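Local coordinates for malonyl CoA-acyl carrier protein transacylase (Burkholderia pseudomallei, PDB 3G87), which probably transfers the malonyl group from malonyl-CoA to holo-acyl carrier protein, releasing CoA, at residues S92-F96 / G240-Q244. Residues are numbered along the deposited sequence; the frame is centred on the assembly and turned at random.
Sequences SLGEF and GLAQQ
Ser92 and Gln244 face each other across the contact with CA atoms 7.4 Å apart, and the chain of 92-96 turns from a strained bend at Ser92 (phi 59°) into helix 94-101. Gln244 reaches across to the elbow: its NE2 donates to Ser92 O at 2.9 Å. The acceptor lies close to the amide plane of Gln244, but the donor is tilted out of the Ser92 carbonyl plane, on the face opposite to Glu95 N, which binds the same oxygen. Glu95 comes from the other direction, its CG anti to the backbone N (chi1 179°) and its chain extended, placing OE1 3.4 Å from Gln244 NE2, with carboxylate and amide planes 59° apart. A water donates to both Glu95 OE1, at 2.7 Å, and Gly240 O, at 3.0 Å, bridging the two helices. Beside this polar patch, Leu241 leans over one face of the Phe96 ring in a CH-pi contact, CD1 4.1 Å from the ring centroid, while Leu241 CD2 touches Phe96 CE1 at 3.6 Å. Phe207 of helix 201-211 packs against both side chains. Ser92 OG hydrogen-bonds His196 and Arg117, while Glu95 is held by Tyr232 OH at OE1 and Asn226 N at OE2. The GxSxG sequence (Gly90, Ser92, Gly94) and the tight strand-to-helix turn are consistent with the nucleophile elbow of acyltransferases, with Ser92 as the probable nucleophile. Two donors gripping Ser92 O from opposite faces would restrain the elbow backbone, tying the probable nucleophile's main chain to residues 240-244 through a buried amide.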
# COMPACT_ATOMS: atom_id res chain seq x y z
N SER A 92 0.49 -1.91 -0.00
CA SER A 92 1.08 -1.91 1.32
C SER A 92 -0.01 -1.63 2.37
O SER A 92 -0.78 -2.54 2.70
CB SER A 92 2.28 -0.99 1.34
OG SER A 92 2.75 -0.83 2.66
N LEU A 93 -0.17 -0.41 2.86
CA LEU A 93 -1.30 -0.06 3.67
C LEU A 93 -2.64 -0.47 3.07
O LEU A 93 -3.40 -1.06 3.71
CB LEU A 93 -1.33 1.41 4.07
CG LEU A 93 -2.43 1.91 5.00
CD1 LEU A 93 -3.77 2.10 4.41
CD2 LEU A 93 -2.51 1.20 6.29
N GLY A 94 -2.87 -0.12 1.83
CA GLY A 94 -4.05 -0.51 1.11
C GLY A 94 -4.47 -1.94 1.10
O GLY A 94 -5.56 -2.22 0.87
N GLU A 95 -3.58 -2.83 1.41
CA GLU A 95 -3.89 -4.22 1.54
C GLU A 95 -4.86 -4.50 2.71
O GLU A 95 -5.69 -5.34 2.63
CB GLU A 95 -2.60 -5.03 1.60
CG GLU A 95 -2.71 -6.48 1.76
CD GLU A 95 -1.55 -7.24 1.21
OE1 GLU A 95 -0.90 -7.96 1.92
OE2 GLU A 95 -1.28 -7.16 0.06
N PHE A 96 -4.74 -3.71 3.75
CA PHE A 96 -5.64 -3.75 4.84
C PHE A 96 -7.05 -3.44 4.47
O PHE A 96 -7.90 -4.08 4.93
CB PHE A 96 -5.16 -2.87 5.95
CG PHE A 96 -4.04 -3.44 6.69
CD1 PHE A 96 -4.25 -4.25 7.76
CD2 PHE A 96 -2.77 -3.21 6.30
CE1 PHE A 96 -3.22 -4.78 8.38
CE2 PHE A 96 -1.77 -3.74 6.94
CZ PHE A 96 -1.99 -4.52 7.98
N GLY A 240 0.49 -13.90 5.46
CA GLY A 240 0.71 -13.02 4.35
C GLY A 240 0.84 -11.60 4.75
O GLY A 240 1.59 -10.84 4.21
N LEU A 241 0.09 -11.27 5.76
CA LEU A 241 -0.03 -9.93 6.21
C LEU A 241 1.23 -9.52 6.87
O LEU A 241 1.67 -8.44 6.71
CB LEU A 241 -1.20 -9.84 7.16
CG LEU A 241 -1.74 -8.44 7.36
CD1 LEU A 241 -1.70 -7.68 6.10
CD2 LEU A 241 -3.04 -8.36 8.03
N ALA A 242 1.80 -10.42 7.63
CA ALA A 242 3.00 -10.13 8.40
C ALA A 242 4.21 -10.10 7.50
O ALA A 242 4.99 -9.22 7.55
CB ALA A 242 3.17 -11.10 9.40
N GLN A 243 4.38 -11.09 6.68
CA GLN A 243 5.48 -11.10 5.77
C GLN A 243 5.55 -9.85 4.88
O GLN A 243 6.59 -9.44 4.50
CB GLN A 243 5.44 -12.39 5.00
CG GLN A 243 6.75 -13.07 4.86
CD GLN A 243 7.41 -13.48 6.15
OE1 GLN A 243 6.79 -14.02 7.06
NE2 GLN A 243 8.70 -13.28 6.21
N GLN A 244 4.40 -9.27 4.62
CA GLN A 244 4.27 -8.08 3.79
C GLN A 244 5.25 -6.95 4.14
O GLN A 244 5.81 -6.35 3.29
CB GLN A 244 2.81 -7.60 3.87
CG GLN A 244 2.31 -6.76 2.77
CD GLN A 244 1.75 -5.46 3.24
OE1 GLN A 244 2.32 -4.82 4.05
NE2 GLN A 244 0.64 -5.08 2.75
O HOH W 1 0.93 -9.94 1.47